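Local atomic coordinates of protein SMG-7 (Caenorhabditis elegans, PDB entry 3ZHE), a protein that forms a heterodimer with SMG-5 whose arrangement of two 14-3-3-like domains is required for efficient nonsense-mediated mRNA decay. Residues Thr83-Tyr91 / Gln105-Phe113; Tyr146-Cys157 / Gln169-Gly177. All coordinates share one frame; numbering follows the deposited sequence.

Overall arrangement
Both contacts lie in an all-helical chain and follow one another in series: contact 1 closes before contact 2 opens. Contact 1 packs helix 68-92 against the short helix 104-107 and the loop behind it, with its centre about 27 Å from the chain centre and on the side that meets SMG-5. Contact 2 pairs helices 146-159 and 164-176, about 11 Å from the chain centre. The two contact centres are about 23 Å apart, yet they meet where Leu106 CD1 packs 3.5 Å from Tyr152 CE1. Helix 122-142 touches side chains of both, which suggests that the side meeting SMG-5 and the helical hairpin of contact 2 are packed as one unit.

Contact 1 (Thr83-Tyr91 / Gln105-Phe113); sequences TDLSLLVHY and QLTWTPDVF
The carbonyl oxygen of Leu106 takes two bonds from helix 68-92. Ser86 OG donates to Leu106 O at 2.8 Å, reaching it at a C=O...donor angle of 125° and tilted from the carbonyl plane. One turn on, His90 ND1 adds a weak, bent bond to Leu106 O, which lies at the imidazole edge, while Thr107 O stands over one face of that ring. The Ser86 hydroxyl gets there because chi1 (179°) turns it away from the backbone N and toward the short helix 104-107.

Beyond it Leu87 forms the apolar centre. Its branches spread over one face of the Trp108 indole: CD2 sits 3.9 Å from the centroid of the five-membered ring in a CH-pi contact, and CD1 lies 3.5 Å from Trp108 CZ2 of the benzo ring. Trp108 takes positive phi as the chain leaves helix 104-107. Tyr132 of the SMG-5 chain meets the indole edge-to-face and also packs on Leu87.

At the far end one face of the Phe113 ring is turned to His90 O, which also accepts from Arg116 NH1. Phe113 CZ comes 4.0 Å from His90 CB, and Phe113 CD1 is 4.2 Å from Tyr91 CD1. Leu106 O, a buried acceptor, is thus satisfied by side chains of the facing helix, which probably helps to hold the chain just ahead of Trp108, the residue that meets SMG-5.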
loop_
_atom_site.group_PDB
_atom_site.type_symbol
_atom_site.label_atom_id
_atom_site.label_comp_id
_atom_site.label_asym_id
_atom_site.label_seq_id
_atom_site.Cartn_x
_atom_site.Cartn_y
_atom_site.Cartn_z
ATOM N N THR B 83 10.756 3.212 5.762
ATOM C CA THR B 83 9.332 3.480 5.587
ATOM C C THR B 83 9.108 4.937 5.195
ATOM O O THR B 83 8.381 5.237 4.239
ATOM C CB THR B 83 8.539 3.164 6.870
ATOM O OG1 THR B 83 8.519 1.748 7.081
ATOM C CG2 THR B 83 7.111 3.668 6.760
ATOM N N ASP B 84 9.757 5.837 5.928
ATOM C CA ASP B 84 9.645 7.261 5.642
ATOM C C ASP B 84 10.204 7.617 4.269
ATOM O O ASP B 84 9.722 8.546 3.628
ATOM C CB ASP B 84 10.308 8.097 6.738
ATOM C CG ASP B 84 9.462 8.179 7.990
ATOM O OD1 ASP B 84 8.265 7.824 7.917
ATOM O OD2 ASP B 84 9.984 8.607 9.041
ATOM N N LEU B 85 11.213 6.876 3.819
ATOM C CA LEU B 85 11.739 7.057 2.469
ATOM C C LEU B 85 10.667 6.735 1.435
ATOM O O LEU B 85 10.385 7.543 0.543
ATOM C CB LEU B 85 12.966 6.173 2.238
ATOM C CG LEU B 85 13.504 6.142 0.804
ATOM C CD1 LEU B 85 13.995 7.518 0.367
ATOM C CD2 LEU B 85 14.612 5.107 0.666
ATOM N N SER B 86 10.070 5.552 1.568
ATOM C CA SER B 86 9.025 5.118 0.642
ATOM C C SER B 86 7.874 6.118 0.599
ATOM O O SER B 86 7.431 6.533 -0.479
ATOM C CB SER B 86 8.494 3.739 1.036
ATOM O OG SER B 86 7.459 3.322 0.162
ATOM N N LEU B 87 7.400 6.510 1.778
ATOM C CA LEU B 87 6.283 7.444 1.879
ATOM C C LEU B 87 6.614 8.826 1.321
ATOM O O LEU B 87 5.777 9.462 0.679
ATOM C CB LEU B 87 5.809 7.553 3.327
ATOM C CG LEU B 87 5.163 6.281 3.872
ATOM C CD1 LEU B 87 4.673 6.494 5.292
ATOM C CD2 LEU B 87 4.024 5.856 2.964
ATOM N N LEU B 88 7.835 9.287 1.570
ATOM C CA LEU B 88 8.288 10.568 1.043
ATOM C C LEU B 88 8.358 10.536 -0.477
ATOM O O LEU B 88 8.082 11.537 -1.137
ATOM C CB LEU B 88 9.646 10.963 1.628
ATOM C CG LEU B 88 9.617 11.771 2.927
ATOM C CD1 LEU B 88 11.028 12.053 3.420
ATOM C CD2 LEU B 88 8.854 13.067 2.719
ATOM N N VAL B 89 8.730 9.386 -1.030
ATOM C CA VAL B 89 8.719 9.224 -2.480
ATOM C C VAL B 89 7.290 9.259 -3.022
ATOM O O VAL B 89 7.011 9.958 -3.999
ATOM C CB VAL B 89 9.439 7.935 -2.925
ATOM C CG1 VAL B 89 9.008 7.542 -4.330
ATOM C CG2 VAL B 89 10.945 8.132 -2.857
ATOM N N HIS B 90 6.389 8.522 -2.375
ATOM C CA HIS B 90 4.983 8.502 -2.781
ATOM C C HIS B 90 4.348 9.888 -2.719
ATOM O O HIS B 90 3.575 10.268 -3.596
ATOM C CB HIS B 90 4.186 7.546 -1.895
ATOM C CG HIS B 90 4.217 6.123 -2.356
ATOM N ND1 HIS B 90 4.489 5.072 -1.507
ATOM C CD2 HIS B 90 3.998 5.576 -3.574
ATOM C CE1 HIS B 90 4.443 3.939 -2.185
ATOM N NE2 HIS B 90 4.147 4.217 -3.442
ATOM N N TYR B 91 4.691 10.630 -1.673
ATOM C CA TYR B 91 4.115 11.943 -1.397
ATOM C C TYR B 91 4.324 12.947 -2.533
ATOM O O TYR B 91 3.526 13.867 -2.712
ATOM C CB TYR B 91 4.725 12.492 -0.104
ATOM C CG TYR B 91 4.014 13.686 0.495
ATOM C CD1 TYR B 91 2.970 13.514 1.395
ATOM C CD2 TYR B 91 4.403 14.981 0.183
ATOM C CE1 TYR B 91 2.324 14.597 1.955
ATOM C CE2 TYR B 91 3.763 16.073 0.737
ATOM C CZ TYR B 91 2.725 15.874 1.623
ATOM O OH TYR B 91 2.085 16.958 2.179
ATOM N N GLN B 105 1.480 0.716 4.632
ATOM C CA GLN B 105 2.347 1.564 5.445
ATOM C C GLN B 105 3.468 2.164 4.605
ATOM O O GLN B 105 3.987 3.236 4.916
ATOM C CB GLN B 105 2.933 0.772 6.613
ATOM C CG GLN B 105 1.902 0.329 7.632
ATOM C CD GLN B 105 1.649 -1.164 7.599
ATOM O OE1 GLN B 105 2.577 -1.961 7.455
ATOM N NE2 GLN B 105 0.387 -1.552 7.733
ATOM N N LEU B 106 3.840 1.459 3.543
ATOM C CA LEU B 106 4.842 1.952 2.612
ATOM C C LEU B 106 4.141 2.648 1.459
ATOM O O LEU B 106 4.745 3.438 0.736
ATOM C CB LEU B 106 5.671 0.795 2.055
ATOM C CG LEU B 106 6.126 -0.305 3.014
ATOM C CD1 LEU B 106 6.901 -1.362 2.248
ATOM C CD2 LEU B 106 6.968 0.266 4.142
ATOM N N THR B 107 2.857 2.349 1.300
ATOM C CA THR B 107 2.123 2.737 0.103
ATOM C C THR B 107 1.117 3.866 0.328
ATOM O O THR B 107 1.089 4.834 -0.434
ATOM C CB THR B 107 1.373 1.526 -0.496
ATOM O OG1 THR B 107 2.282 0.432 -0.664
ATOM C CG2 THR B 107 0.758 1.881 -1.839
ATOM N N TRP B 108 0.307 3.733 1.377
ATOM C CA TRP B 108 -0.894 4.550 1.555
ATOM C C TRP B 108 -1.826 4.363 0.364
ATOM O O TRP B 108 -1.832 3.306 -0.264
ATOM C CB TRP B 108 -0.558 6.029 1.769
ATOM C CG TRP B 108 -0.045 6.329 3.142
ATOM C CD1 TRP B 108 -0.163 5.543 4.252
ATOM C CD2 TRP B 108 0.677 7.497 3.552
ATOM N NE1 TRP B 108 0.437 6.153 5.329
ATOM C CE2 TRP B 108 0.961 7.353 4.924
ATOM C CE3 TRP B 108 1.109 8.652 2.890
ATOM C CZ2 TRP B 108 1.658 8.321 5.649
ATOM C CZ3 TRP B 108 1.802 9.611 3.610
ATOM C CH2 TRP B 108 2.069 9.441 4.975
ATOM N N THR B 109 -2.617 5.386 0.062
ATOM C CA THR B 109 -3.561 5.323 -1.047
ATOM C C THR B 109 -3.459 6.594 -1.882
ATOM O O THR B 109 -2.999 7.621 -1.390
ATOM C CB THR B 109 -5.004 5.145 -0.539
ATOM O OG1 THR B 109 -5.307 6.166 0.419
ATOM C CG2 THR B 109 -5.172 3.779 0.112
ATOM N N PRO B 110 -3.876 6.529 -3.157
ATOM C CA PRO B 110 -3.831 7.725 -4.006
ATOM C C PRO B 110 -4.749 8.843 -3.513
ATOM O O PRO B 110 -4.629 9.978 -3.972
ATOM C CB PRO B 110 -4.322 7.208 -5.361
ATOM C CG PRO B 110 -4.077 5.748 -5.332
ATOM C CD PRO B 110 -4.270 5.329 -3.913
ATOM N N ASP B 111 -5.648 8.526 -2.586
ATOM C CA ASP B 111 -6.630 9.497 -2.114
ATOM C C ASP B 111 -6.056 10.529 -1.146
ATOM O O ASP B 111 -6.713 11.520 -0.837
ATOM C CB ASP B 111 -7.816 8.784 -1.456
ATOM C CG ASP B 111 -8.548 7.860 -2.413
ATOM O OD1 ASP B 111 -8.115 6.697 -2.564
ATOM O OD2 ASP B 111 -9.559 8.290 -3.010
ATOM N N VAL B 112 -4.835 10.306 -0.668
ATOM C CA VAL B 112 -4.275 11.160 0.376
ATOM C C VAL B 112 -3.219 12.152 -0.120
ATOM O O VAL B 112 -2.656 12.908 0.671
ATOM C CB VAL B 112 -3.690 10.327 1.538
ATOM C CG1 VAL B 112 -4.749 9.402 2.117
ATOM C CG2 VAL B 112 -2.481 9.532 1.074
ATOM N N PHE B 113 -2.953 12.148 -1.422
ATOM C CA PHE B 113 -1.949 13.043 -1.990
ATOM C C PHE B 113 -2.594 14.116 -2.869
ATOM O O PHE B 113 -3.680 13.915 -3.409
ATOM C CB PHE B 113 -0.911 12.246 -2.786
ATOM C CG PHE B 113 -0.368 11.050 -2.050
ATOM C CD1 PHE B 113 0.346 11.206 -0.874
ATOM C CD2 PHE B 113 -0.561 9.769 -2.544
ATOM C CE1 PHE B 113 0.848 10.109 -0.200
ATOM C CE2 PHE B 113 -0.059 8.669 -1.874
ATOM C CZ PHE B 113 0.645 8.840 -0.701
#

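Contact 2 (Tyr146-Cys157 / Gln169-Gly177); sequences YPKAQEYYEQSC and QLGLISSLG
Tyr153, Ile173 and Leu170 carry most of the surface buried between helices 146-159 and 164-176. The Tyr153 ring is used on two sides: Gln169 CB lies over one face, 3.7 Å from the ring centroid as a CH-pi contact, while Ile173 CG1 meets the edge in plane, 3.5 Å from Tyr153 CE2. With CG anti to the carbonyl carbon (chi1 -78°), the ring extends toward helix 164-176 and its hydroxyl reaches Asp138 and Arg141 of helix 122-142.

Ile173 is a knob in a hole formed by Tyr146, Ala149, Gln150 and Tyr153; its CD1 lies 4.1 Å from Ala149 CB. The segment axes come within 10.1 Å at 150° between their directions, a nearly antiparallel packing as in arrays of TPR hairpins, and residues 146-157 fall within a predicted TPR repeat. Replacing the Tyr153 ring by the methyl of an alanine is likely to open a gap between Gln169 CB and Ile173 CG1 and to deprive Asp138 and Arg141 of the hydroxyl they share.

Leu170 splits its methyls along the facing helix: CD2 lies 3.6 Å from Tyr153 CB and also nears Glu154 CG, whereas CD1 rests against CB and SG of Cys157. Phe186 of helix 180-191 packs on the same leucine. Toward the more exposed end, Leu176 CD1 sits over one face of the Tyr146 ring, 4.0 Å from its centroid. Within helix 146-159, one turn apart, Gln150 NE2 donates to Glu154 OE2 at 2.9 Å, on its syn side but well out of the carboxylate plane, and Gln150 OE1 stays near Ile173 CG2.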
loop_
_atom_site.group_PDB
_atom_site.type_symbol
_atom_site.label_atom_id
_atom_site.label_comp_id
_atom_site.label_asym_id
_atom_site.label_seq_id
_atom_site.Cartn_x
_atom_site.Cartn_y
_atom_site.Cartn_z
ATOM N N TYR B 146 9.754 -13.798 10.178
ATOM C CA TYR B 146 9.941 -14.478 8.898
ATOM C C TYR B 146 8.754 -14.441 7.912
ATOM O O TYR B 146 8.975 -14.294 6.712
ATOM C CB TYR B 146 10.436 -15.915 9.120
ATOM C CG TYR B 146 11.679 -16.002 9.981
ATOM C CD1 TYR B 146 12.645 -15.002 9.947
ATOM C CD2 TYR B 146 11.883 -17.078 10.837
ATOM C CE1 TYR B 146 13.781 -15.075 10.736
ATOM C CE2 TYR B 146 13.014 -17.159 11.628
ATOM C CZ TYR B 146 13.958 -16.155 11.575
ATOM O OH TYR B 146 15.085 -16.235 12.363
ATOM N N PRO B 147 7.504 -14.591 8.400
ATOM C CA PRO B 147 6.372 -14.487 7.466
ATOM C C PRO B 147 6.315 -13.153 6.722
ATOM O O PRO B 147 6.253 -13.144 5.488
ATOM C CB PRO B 147 5.157 -14.623 8.385
ATOM C CG PRO B 147 5.640 -15.468 9.500
ATOM C CD PRO B 147 7.062 -15.049 9.731
ATOM N N LYS B 148 6.330 -12.050 7.466
ATOM C CA LYS B 148 6.328 -10.716 6.871
ATOM C C LYS B 148 7.489 -10.547 5.897
ATOM O O LYS B 148 7.307 -10.060 4.782
ATOM C CB LYS B 148 6.396 -9.643 7.961
ATOM N N ALA B 149 8.678 -10.964 6.328
ATOM C CA ALA B 149 9.868 -10.921 5.483
ATOM C C ALA B 149 9.626 -11.649 4.166
ATOM O O ALA B 149 10.004 -11.162 3.101
ATOM C CB ALA B 149 11.062 -11.519 6.215
ATOM N N GLN B 150 8.981 -12.809 4.245
ATOM C CA GLN B 150 8.672 -13.593 3.056
ATOM C C GLN B 150 7.673 -12.869 2.161
ATOM O O GLN B 150 7.785 -12.922 0.939
ATOM C CB GLN B 150 8.144 -14.982 3.429
ATOM C CG GLN B 150 7.821 -15.860 2.225
ATOM C CD GLN B 150 7.406 -17.267 2.610
ATOM O OE1 GLN B 150 7.502 -17.661 3.772
ATOM N NE2 GLN B 150 6.941 -18.034 1.631
ATOM N N GLU B 151 6.700 -12.193 2.767
ATOM C CA GLU B 151 5.736 -11.410 1.997
ATOM C C GLU B 151 6.439 -10.293 1.220
ATOM O O GLU B 151 6.281 -10.178 -0.001
ATOM C CB GLU B 151 4.642 -10.836 2.908
ATOM C CG GLU B 151 3.769 -11.891 3.585
ATOM C CD GLU B 151 2.600 -11.289 4.350
ATOM O OE1 GLU B 151 2.475 -10.047 4.367
ATOM O OE2 GLU B 151 1.805 -12.058 4.933
ATOM N N TYR B 152 7.222 -9.486 1.932
ATOM C CA TYR B 152 7.998 -8.413 1.314
ATOM C C TYR B 152 8.889 -8.948 0.192
ATOM O O TYR B 152 8.964 -8.362 -0.889
ATOM C CB TYR B 152 8.860 -7.690 2.356
ATOM C CG TYR B 152 8.109 -6.725 3.252
ATOM C CD1 TYR B 152 7.765 -5.458 2.804
ATOM C CD2 TYR B 152 7.767 -7.074 4.553
ATOM C CE1 TYR B 152 7.087 -4.572 3.620
ATOM C CE2 TYR B 152 7.088 -6.193 5.377
ATOM C CZ TYR B 152 6.752 -4.944 4.904
ATOM O OH TYR B 152 6.078 -4.062 5.718
ATOM N N TYR B 153 9.555 -10.068 0.461
ATOM C CA TYR B 153 10.445 -10.703 -0.508
ATOM C C TYR B 153 9.720 -11.151 -1.774
ATOM O O TYR B 153 10.195 -10.914 -2.879
ATOM C CB TYR B 153 11.158 -11.902 0.122
ATOM C CG TYR B 153 12.309 -11.535 1.029
ATOM C CD1 TYR B 153 13.008 -10.350 0.850
ATOM C CD2 TYR B 153 12.699 -12.376 2.061
ATOM C CE1 TYR B 153 14.063 -10.011 1.677
ATOM C CE2 TYR B 153 13.752 -12.046 2.893
ATOM C CZ TYR B 153 14.430 -10.863 2.697
ATOM O OH TYR B 153 15.477 -10.542 3.529
ATOM N N GLU B 154 8.578 -11.811 -1.605
ATOM C CA GLU B 154 7.802 -12.301 -2.741
ATOM C C GLU B 154 7.260 -11.145 -3.573
ATOM O O GLU B 154 7.267 -11.199 -4.807
ATOM C CB GLU B 154 6.659 -13.203 -2.268
ATOM C CG GLU B 154 7.106 -14.546 -1.712
ATOM C CD GLU B 154 5.960 -15.337 -1.111
ATOM O OE1 GLU B 154 4.824 -14.818 -1.096
ATOM O OE2 GLU B 154 6.195 -16.475 -0.652
ATOM N N GLN B 155 6.791 -10.101 -2.894
ATOM C CA GLN B 155 6.325 -8.904 -3.586
ATOM C C GLN B 155 7.457 -8.290 -4.407
ATOM O O GLN B 155 7.298 -8.034 -5.602
ATOM C CB GLN B 155 5.759 -7.885 -2.592
ATOM C CG GLN B 155 4.460 -8.326 -1.928
ATOM C CD GLN B 155 3.993 -7.368 -0.848
ATOM O OE1 GLN B 155 4.576 -6.304 -0.649
ATOM N NE2 GLN B 155 2.934 -7.748 -0.141
ATOM N N SER B 156 8.600 -8.080 -3.759
ATOM C CA SER B 156 9.792 -7.543 -4.411
ATOM C C SER B 156 10.183 -8.362 -5.638
ATOM O O SER B 156 10.476 -7.807 -6.698
ATOM C CB SER B 156 10.957 -7.495 -3.418
ATOM O OG SER B 156 12.195 -7.271 -4.071
ATOM N N CYS B 157 10.180 -9.682 -5.483
ATOM C CA CYS B 157 10.500 -10.596 -6.573
ATOM C C CYS B 157 9.514 -10.450 -7.728
ATOM O O CYS B 157 9.906 -10.490 -8.894
ATOM C CB CYS B 157 10.509 -12.042 -6.071
ATOM S SG CYS B 157 10.918 -13.273 -7.330
ATOM N N GLN B 169 17.739 -13.838 -1.093
ATOM C CA GLN B 169 17.076 -13.616 0.189
ATOM C C GLN B 169 15.954 -14.630 0.404
ATOM O O GLN B 169 15.786 -15.163 1.506
ATOM C CB GLN B 169 16.518 -12.192 0.268
ATOM C CG GLN B 169 17.537 -11.096 -0.006
ATOM C CD GLN B 169 18.695 -11.102 0.969
ATOM O OE1 GLN B 169 19.851 -10.951 0.575
ATOM N NE2 GLN B 169 18.390 -11.268 2.251
ATOM N N LEU B 170 15.190 -14.886 -0.655
ATOM C CA LEU B 170 14.161 -15.921 -0.637
ATOM C C LEU B 170 14.785 -17.266 -0.277
ATOM O O LEU B 170 14.209 -18.055 0.483
ATOM C CB LEU B 170 13.462 -16.002 -1.999
ATOM C CG LEU B 170 12.480 -14.879 -2.348
ATOM C CD1 LEU B 170 12.231 -14.817 -3.848
ATOM C CD2 LEU B 170 11.170 -15.073 -1.601
ATOM N N GLY B 171 15.973 -17.514 -0.819
ATOM C CA GLY B 171 16.730 -18.707 -0.490
ATOM C C GLY B 171 17.063 -18.772 0.986
ATOM O O GLY B 171 16.956 -19.829 1.610
ATOM N N LEU B 172 17.468 -17.634 1.544
ATOM C CA LEU B 172 17.781 -17.544 2.966
ATOM C C LEU B 172 16.558 -17.888 3.812
ATOM O O LEU B 172 16.653 -18.651 4.776
ATOM C CB LEU B 172 18.295 -16.145 3.319
ATOM C CG LEU B 172 19.597 -15.695 2.653
ATOM C CD1 LEU B 172 19.955 -14.273 3.060
ATOM C CD2 LEU B 172 20.726 -16.650 3.002
ATOM N N ILE B 173 15.411 -17.324 3.442
ATOM C CA ILE B 173 14.156 -17.611 4.133
ATOM C C ILE B 173 13.821 -19.101 4.085
ATOM O O ILE B 173 13.435 -19.692 5.096
ATOM C CB ILE B 173 12.986 -16.795 3.544
ATOM C CG1 ILE B 173 13.143 -15.317 3.900
ATOM C CG2 ILE B 173 11.652 -17.308 4.060
ATOM C CD1 ILE B 173 13.056 -15.032 5.384
ATOM N N SER B 174 13.982 -19.701 2.908
ATOM C CA SER B 174 13.741 -21.133 2.741
ATOM C C SER B 174 14.673 -21.975 3.611
ATOM O O SER B 174 14.259 -22.988 4.175
ATOM C CB SER B 174 13.889 -21.539 1.273
ATOM O OG SER B 174 12.821 -21.037 0.487
ATOM N N SER B 175 15.931 -21.556 3.712
ATOM C CA SER B 175 16.904 -22.269 4.531
ATOM C C SER B 175 16.556 -22.158 6.010
ATOM O O SER B 175 16.747 -23.104 6.774
ATOM C CB SER B 175 18.317 -21.743 4.279
ATOM O OG SER B 175 18.773 -22.101 2.987
ATOM N N LEU B 176 16.043 -20.997 6.408
ATOM C CA LEU B 176 15.629 -20.780 7.791
ATOM C C LEU B 176 14.478 -21.703 8.182
ATOM O O LEU B 176 14.413 -22.187 9.312
ATOM C CB LEU B 176 15.234 -19.318 8.019
ATOM C CG LEU B 176 16.368 -18.295 8.107
ATOM C CD1 LEU B 176 15.806 -16.889 8.252
ATOM C CD2 LEU B 176 17.300 -18.622 9.264
ATOM N N GLY B 177 13.575 -21.950 7.237
ATOM C CA GLY B 177 12.435 -22.815 7.479
ATOM C C GLY B 177 12.732 -24.279 7.217
ATOM O O GLY B 177 11.813 -25.085 7.058
#